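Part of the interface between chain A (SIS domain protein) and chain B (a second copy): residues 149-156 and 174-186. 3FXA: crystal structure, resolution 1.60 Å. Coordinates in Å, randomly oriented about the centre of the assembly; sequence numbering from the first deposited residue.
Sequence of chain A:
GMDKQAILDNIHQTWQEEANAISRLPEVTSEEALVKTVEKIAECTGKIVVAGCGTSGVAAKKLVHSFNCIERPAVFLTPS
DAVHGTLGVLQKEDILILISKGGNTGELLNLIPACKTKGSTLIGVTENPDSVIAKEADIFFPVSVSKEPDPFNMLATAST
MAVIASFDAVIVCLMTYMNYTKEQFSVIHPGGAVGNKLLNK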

ATOM      1  N   PRO A 149     -15.485 -20.333 -10.388  1.00 25.25           N
ATOM      2  CA  PRO A 149     -15.582 -21.498  -9.498  1.00 24.73           C
ATOM      3  C   PRO A 149     -16.327 -21.371  -8.176  1.00 24.68           C
ATOM      4  O   PRO A 149     -16.675 -22.410  -7.617  1.00 23.21           O
ATOM      5  CB  PRO A 149     -14.116 -21.867  -9.248  1.00 24.81           C
ATOM      6  CG  PRO A 149     -13.352 -20.651  -9.476  1.00 23.37           C
ATOM      7  CD  PRO A 149     -14.114 -19.790 -10.413  1.00 24.85           C
ATOM      8  N   ASP A 150     -16.542 -20.147  -7.678  1.00 24.66           N
ATOM      9  CA  ASP A 150     -17.223 -19.949  -6.378  1.00 25.81           C
ATOM     10  C   ASP A 150     -18.738 -20.235  -6.492  1.00 26.82           C
ATOM     11  O   ASP A 150     -19.316 -19.968  -7.549  1.00 27.38           O
ATOM     12  CB  ASP A 150     -16.935 -18.555  -5.792  1.00 26.81           C
ATOM     13  CG  ASP A 150     -17.717 -17.440  -6.460  1.00 26.30           C
ATOM     14  OD1 ASP A 150     -18.880 -17.211  -6.058  1.00 29.64           O
ATOM     15  OD2 ASP A 150     -17.155 -16.731  -7.323  1.00 28.42           O
ATOM     16  N   PRO A 151     -19.380 -20.761  -5.412  1.00 26.57           N
ATOM     17  CA  PRO A 151     -20.833 -21.087  -5.447  1.00 26.66           C
ATOM     18  C   PRO A 151     -21.785 -19.932  -5.840  1.00 27.46           C
ATOM     19  O   PRO A 151     -22.862 -20.202  -6.400  1.00 27.49           O
ATOM     20  CB  PRO A 151     -21.134 -21.596  -4.025  1.00 26.74           C
ATOM     21  CG  PRO A 151     -19.898 -21.440  -3.239  1.00 25.63           C
ATOM     22  CD  PRO A 151     -18.752 -21.241  -4.165  1.00 27.21           C
ATOM     23  N   PHE A 152     -21.399 -18.684  -5.555  1.00 27.98           N
ATOM     24  CA  PHE A 152     -22.203 -17.500  -5.927  1.00 28.68           C
ATOM     25  C   PHE A 152     -21.910 -16.885  -7.298  1.00 29.43           C
ATOM     26  O   PHE A 152     -22.683 -16.027  -7.733  1.00 28.70           O
ATOM     27  CB  PHE A 152     -22.070 -16.378  -4.882  1.00 29.46           C
ATOM     28  CG  PHE A 152     -22.432 -16.776  -3.475  1.00 32.02           C
ATOM     29  CD1 PHE A 152     -23.511 -17.640  -3.204  1.00 37.80           C
ATOM     30  CD2 PHE A 152     -21.754 -16.191  -2.398  1.00 37.24           C
ATOM     31  CE1 PHE A 152     -23.848 -17.968  -1.894  1.00 38.59           C
ATOM     32  CE2 PHE A 152     -22.097 -16.508  -1.083  1.00 39.29           C
ATOM     33  CZ  PHE A 152     -23.151 -17.400  -0.839  1.00 36.62           C
ATOM     34  N   ASN A 153     -20.827 -17.306  -7.973  1.00 29.55           N
ATOM     35  CA  ASN A 153     -20.395 -16.720  -9.259  1.00 31.19           C
ATOM     36  C   ASN A 153     -20.047 -15.214  -9.067  1.00 31.72           C
ATOM     37  O   ASN A 153     -20.250 -14.398  -9.979  1.00 33.22           O
ATOM     38  CB  ASN A 153     -21.493 -16.939 -10.332  1.00 32.08           C
ATOM     39  CG  ASN A 153     -20.956 -16.962 -11.762  1.00 34.84           C
ATOM     40  OD1 ASN A 153     -20.383 -17.961 -12.205  1.00 41.92           O
ATOM     41  ND2 ASN A 153     -21.220 -15.899 -12.514  1.00 38.18           N
HETATM   42  N   MSE A 154     -19.495 -14.880  -7.884  1.00 31.77           N
HETATM   43  CA  MSE A 154     -19.206 -13.497  -7.426  1.00 31.73           C
HETATM   44  C   MSE A 154     -17.769 -13.121  -7.008  1.00 31.01           C
HETATM   45  O   MSE A 154     -17.393 -11.960  -7.191  1.00 33.39           O
HETATM   46  CB  MSE A 154     -20.177 -13.155  -6.277  1.00 32.02           C
HETATM   47  CG  MSE A 154     -21.364 -12.298  -6.701  1.00 33.81           C
HETATM   48 SE   MSE A 154     -22.951 -12.447  -5.604  0.75 35.43          SE
HETATM   49  CE  MSE A 154     -22.226 -13.063  -3.909  1.00 34.87           C
ATOM     50  N   LEU A 155     -16.992 -14.047  -6.437  1.00 28.56           N
ATOM     51  CA  LEU A 155     -15.588 -13.764  -6.024  1.00 27.41           C
ATOM     52  C   LEU A 155     -14.637 -13.282  -7.139  1.00 26.69           C
ATOM     53  O   LEU A 155     -13.629 -12.632  -6.839  1.00 27.25           O
ATOM     54  CB  LEU A 155     -14.927 -14.968  -5.312  1.00 27.93           C
ATOM     55  CG  LEU A 155     -15.048 -15.156  -3.809  1.00 28.34           C
ATOM     56  CD1 LEU A 155     -14.271 -16.410  -3.407  1.00 26.13           C
ATOM     57  CD2 LEU A 155     -14.506 -13.953  -3.055  1.00 25.86           C
ATOM     58  N   ALA A 156     -14.945 -13.630  -8.389  1.00 24.51           N
ATOM     59  CA  ALA A 156     -14.149 -13.254  -9.558  1.00 22.81           C
ATOM     60  C   ALA A 156     -12.687 -13.773  -9.525  1.00 21.13           C
ATOM     61  O   ALA A 156     -11.780 -13.085  -9.962  1.00 23.09           O
ATOM     62  CB  ALA A 156     -14.214 -11.713  -9.783  1.00 23.66           C
TER
ATOM     63  N   LEU B 174     -13.866 -22.829   1.678  1.00 13.59           N
ATOM     64  CA  LEU B 174     -14.356 -22.227   2.925  1.00 14.84           C
ATOM     65  C   LEU B 174     -15.779 -21.648   2.850  1.00 16.11           C
ATOM     66  O   LEU B 174     -16.508 -21.698   3.850  1.00 16.40           O
ATOM     67  CB  LEU B 174     -13.363 -21.154   3.411  1.00 13.04           C
ATOM     68  CG  LEU B 174     -12.080 -21.650   4.076  1.00 14.47           C
ATOM     69  CD1 LEU B 174     -11.043 -20.515   4.165  1.00 14.68           C
ATOM     70  CD2 LEU B 174     -12.339 -22.201   5.459  1.00 18.52           C
HETATM   71  N   MSE B 175     -16.177 -21.138   1.685  1.00 17.40           N
HETATM   72  CA  MSE B 175     -17.527 -20.587   1.489  1.00 18.31           C
HETATM   73  C   MSE B 175     -18.601 -21.663   1.761  1.00 18.78           C
HETATM   74  O   MSE B 175     -19.603 -21.385   2.406  1.00 19.22           O
HETATM   75  CB  MSE B 175     -17.687 -19.974   0.096  1.00 18.87           C
HETATM   76  CG  MSE B 175     -16.848 -18.733  -0.105  1.00 20.60           C
HETATM   77 SE   MSE B 175     -16.913 -18.139  -1.918  0.75 18.43          SE
HETATM   78  CE  MSE B 175     -18.753 -17.644  -2.071  1.00 25.51           C
ATOM     79  N   THR B 176     -18.358 -22.883   1.278  1.00 18.46           N
ATOM     80  CA  THR B 176     -19.250 -24.033   1.543  1.00 18.20           C
ATOM     81  C   THR B 176     -19.100 -24.482   3.001  1.00 17.13           C
ATOM     82  O   THR B 176     -20.094 -24.644   3.715  1.00 19.69           O
ATOM     83  CB  THR B 176     -18.925 -25.220   0.616  1.00 18.98           C
ATOM     84  OG1 THR B 176     -19.032 -24.775  -0.729  1.00 21.30           O
ATOM     85  CG2 THR B 176     -19.879 -26.402   0.825  1.00 20.90           C
ATOM     86  N   TYR B 177     -17.845 -24.658   3.421  1.00 16.71           N
ATOM     87  CA  TYR B 177     -17.489 -25.114   4.783  1.00 17.19           C
ATOM     88  C   TYR B 177     -18.138 -24.288   5.890  1.00 18.13           C
ATOM     89  O   TYR B 177     -18.630 -24.841   6.885  1.00 17.93           O
ATOM     90  CB  TYR B 177     -15.965 -25.077   4.975  1.00 18.61           C
ATOM     91  CG  TYR B 177     -15.429 -25.871   6.147  1.00 16.77           C
ATOM     92  CD1 TYR B 177     -15.442 -25.361   7.458  1.00 18.60           C
ATOM     93  CD2 TYR B 177     -14.842 -27.129   5.948  1.00 17.83           C
ATOM     94  CE1 TYR B 177     -14.922 -26.103   8.542  1.00 22.48           C
ATOM     95  CE2 TYR B 177     -14.313 -27.887   7.028  1.00 19.27           C
ATOM     96  CZ  TYR B 177     -14.366 -27.360   8.322  1.00 20.19           C
ATOM     97  OH  TYR B 177     -13.856 -28.091   9.362  1.00 20.69           O
HETATM   98  N   MSE B 178     -18.112 -22.967   5.719  1.00 19.35           N
HETATM   99  CA  MSE B 178     -18.651 -22.038   6.724  1.00 19.45           C
HETATM  100  C   MSE B 178     -20.083 -21.563   6.456  1.00 21.87           C
HETATM  101  O   MSE B 178     -20.572 -20.694   7.203  1.00 23.75           O
HETATM  102  CB  MSE B 178     -17.722 -20.824   6.813  1.00 18.54           C
HETATM  103  CG  MSE B 178     -16.294 -21.195   7.155  1.00 13.10           C
HETATM  104 SE   MSE B 178     -15.181 -19.639   7.326  0.75 16.16          SE
HETATM  105  CE  MSE B 178     -16.079 -18.891   8.850  1.00 18.37           C
ATOM    106  N   ASN B 179     -20.750 -22.130   5.435  1.00 21.34           N
ATOM    107  CA  ASN B 179     -22.106 -21.751   5.015  1.00 22.31           C
ATOM    108  C   ASN B 179     -22.193 -20.225   4.786  1.00 20.73           C
ATOM    109  O   ASN B 179     -23.113 -19.573   5.271  1.00 20.51           O
ATOM    110  CB  ASN B 179     -23.165 -22.223   6.041  1.00 21.42           C
ATOM    111  CG  ASN B 179     -23.096 -23.723   6.338  1.00 27.19           C
ATOM    112  OD1 ASN B 179     -23.070 -24.140   7.506  1.00 28.56           O
ATOM    113  ND2 ASN B 179     -23.081 -24.536   5.291  1.00 24.15           N
ATOM    114  N   TYR B 180     -21.194 -19.667   4.082  1.00 20.24           N
ATOM    115  CA  TYR B 180     -21.147 -18.233   3.777  1.00 19.93           C
ATOM    116  C   TYR B 180     -22.360 -17.885   2.924  1.00 20.10           C
ATOM    117  O   TYR B 180     -22.737 -18.665   2.028  1.00 20.91           O
ATOM    118  CB  TYR B 180     -19.829 -17.856   3.092  1.00 19.36           C
ATOM    119  CG  TYR B 180     -19.624 -16.368   2.888  1.00 20.33           C
ATOM    120  CD1 TYR B 180     -19.472 -15.510   3.981  1.00 24.25           C
ATOM    121  CD2 TYR B 180     -19.530 -15.821   1.600  1.00 23.38           C
ATOM    122  CE1 TYR B 180     -19.261 -14.118   3.803  1.00 18.65           C
ATOM    123  CE2 TYR B 180     -19.307 -14.435   1.412  1.00 23.15           C
ATOM    124  CZ  TYR B 180     -19.178 -13.597   2.522  1.00 24.57           C
ATOM    125  OH  TYR B 180     -18.962 -12.253   2.363  1.00 27.69           O
ATOM    126  N   THR B 181     -22.993 -16.752   3.246  1.00 19.66           N
ATOM    127  CA  THR B 181     -24.231 -16.327   2.607  1.00 19.28           C
ATOM    128  C   THR B 181     -24.092 -15.067   1.769  1.00 20.37           C
ATOM    129  O   THR B 181     -23.166 -14.258   1.950  1.00 18.83           O
ATOM    130  CB  THR B 181     -25.333 -16.057   3.663  1.00 20.51           C
ATOM    131  OG1 THR B 181     -24.983 -14.911   4.451  1.00 21.77           O
ATOM    132  CG2 THR B 181     -25.528 -17.270   4.569  1.00 20.04           C
ATOM    133  N   LYS B 182     -25.072 -14.902   0.885  1.00 21.05           N
ATOM    134  CA  LYS B 182     -25.198 -13.727   0.019  1.00 22.95           C
ATOM    135  C   LYS B 182     -25.459 -12.461   0.843  1.00 23.15           C
ATOM    136  O   LYS B 182     -24.963 -11.403   0.488  1.00 24.02           O
ATOM    137  CB  LYS B 182     -26.323 -13.951  -0.999  1.00 24.12           C
ATOM    138  CG  LYS B 182     -25.992 -15.056  -1.997  1.00 28.27           C
ATOM    139  CD  LYS B 182     -25.349 -14.533  -3.282  1.00 32.95           C
ATOM    140  CE  LYS B 182     -26.374 -14.372  -4.398  1.00 37.26           C
ATOM    141  NZ  LYS B 182     -26.801 -15.717  -4.909  1.00 38.43           N
ATOM    142  N   GLU B 183     -26.235 -12.594   1.930  1.00 23.16           N
ATOM    143  CA  GLU B 183     -26.528 -11.493   2.875  1.00 23.52           C
ATOM    144  C   GLU B 183     -25.226 -10.918   3.461  1.00 22.42           C
ATOM    145  O   GLU B 183     -25.031  -9.697   3.452  1.00 22.59           O
ATOM    146  CB  GLU B 183     -27.454 -11.960   4.008  1.00 23.59           C
ATOM    147  CG  GLU B 183     -28.831 -12.464   3.573  1.00 27.62           C
ATOM    148  N   GLN B 184     -24.351 -11.802   3.953  1.00 21.19           N
ATOM    149  CA  GLN B 184     -23.015 -11.415   4.459  1.00 20.73           C
ATOM    150  C   GLN B 184     -22.168 -10.715   3.391  1.00 19.09           C
ATOM    151  O   GLN B 184     -21.486  -9.721   3.683  1.00 19.27           O
ATOM    152  CB  GLN B 184     -22.237 -12.630   4.952  1.00 21.23           C
ATOM    153  CG  GLN B 184     -22.695 -13.216   6.255  1.00 23.17           C
ATOM    154  CD  GLN B 184     -21.894 -14.468   6.583  1.00 28.44           C
ATOM    155  OE1 GLN B 184     -22.150 -15.543   6.042  1.00 24.43           O
ATOM    156  NE2 GLN B 184     -20.913 -14.331   7.472  1.00 29.77           N
ATOM    157  N   PHE B 185     -22.214 -11.244   2.165  1.00 18.14           N
ATOM    158  CA  PHE B 185     -21.509 -10.687   1.008  1.00 19.29           C
ATOM    159  C   PHE B 185     -21.996  -9.276   0.693  1.00 19.27           C
ATOM    160  O   PHE B 185     -21.174  -8.392   0.457  1.00 17.28           O
ATOM    161  CB  PHE B 185     -21.697 -11.621  -0.220  1.00 20.91           C
ATOM    162  CG  PHE B 185     -20.911 -11.218  -1.457  1.00 21.94           C
ATOM    163  CD1 PHE B 185     -21.425 -10.248  -2.343  1.00 28.01           C
ATOM    164  CD2 PHE B 185     -19.706 -11.846  -1.774  1.00 27.24           C
ATOM    165  CE1 PHE B 185     -20.708  -9.870  -3.504  1.00 27.10           C
ATOM    166  CE2 PHE B 185     -18.981 -11.488  -2.931  1.00 26.83           C
ATOM    167  CZ  PHE B 185     -19.486 -10.490  -3.796  1.00 24.27           C
ATOM    168  N   SER B 186     -23.317  -9.065   0.698  1.00 19.15           N
ATOM    169  CA  SER B 186     -23.896  -7.749   0.377  1.00 19.31           C
ATOM    170  C   SER B 186     -23.464  -6.656   1.367  1.00 18.82           C
ATOM    171  O   SER B 186     -23.317  -5.516   0.958  1.00 20.63           O
ATOM    172  CB  SER B 186     -25.424  -7.781   0.245  1.00 20.97           C
ATOM    173  OG  SER B 186     -26.086  -7.954   1.488  1.00 24.70           O
TER

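What backbone shapes meet here? The chain A stretch has no regular helix or strand; a type I beta turn from Asp A150 to Asn A153 is closed by Asn A153 N donating to Asp A150 O at 3.1 Å. The side chain of Asp A150 steadies what follows, its OD1 accepting from Met A154 N at 3.0 Å and its OD2 from Leu A155 N at 2.8 Å. Chain B brings the end of one helix, a short loop and the start of another helix, which Thr B181 caps by accepting from Gln B184 N at its OG1, 3.2 Å away.

How does Phe A152 fit between these elements? Its CA-to-CB bond points toward chain B, and the ring lies among both helices and the loop. Lys B182 CD sits over one face of the Phe A152 ring, 3.8 Å from its centroid, so the aliphatic part of an exposed lysine serves as an apolar lid. Tyr B180 O approaches the ring edge, 3.2 Å from Phe A152 CZ, and Met B175 CE comes within 3.4 Å of Phe A152 CD2.

Why does Met B175 suit its place? Long and unbranched, this buried side chain, modelled as selenomethionine, reaches several neighbours: Met B175 SE lies 3.5 Å from Leu A155 CD1 and 3.9 Å from Asp A150 CB, while Met B175 CE is 4.1 Å from Pro A151 CG.

What anchors the other end of the contact? Selenomethionine Met A154 places its CE 3.2 Å from the centroid of the Phe B185 ring, nearly along the ring normal, with its SE over the face as well. Met A154 CE also lies 3.5 Å from Lys B182 CD. No hydrogen bond crosses between the stretches; apolar packing and CH-pi contacts accompany the burial of 548 Å², counting both sides.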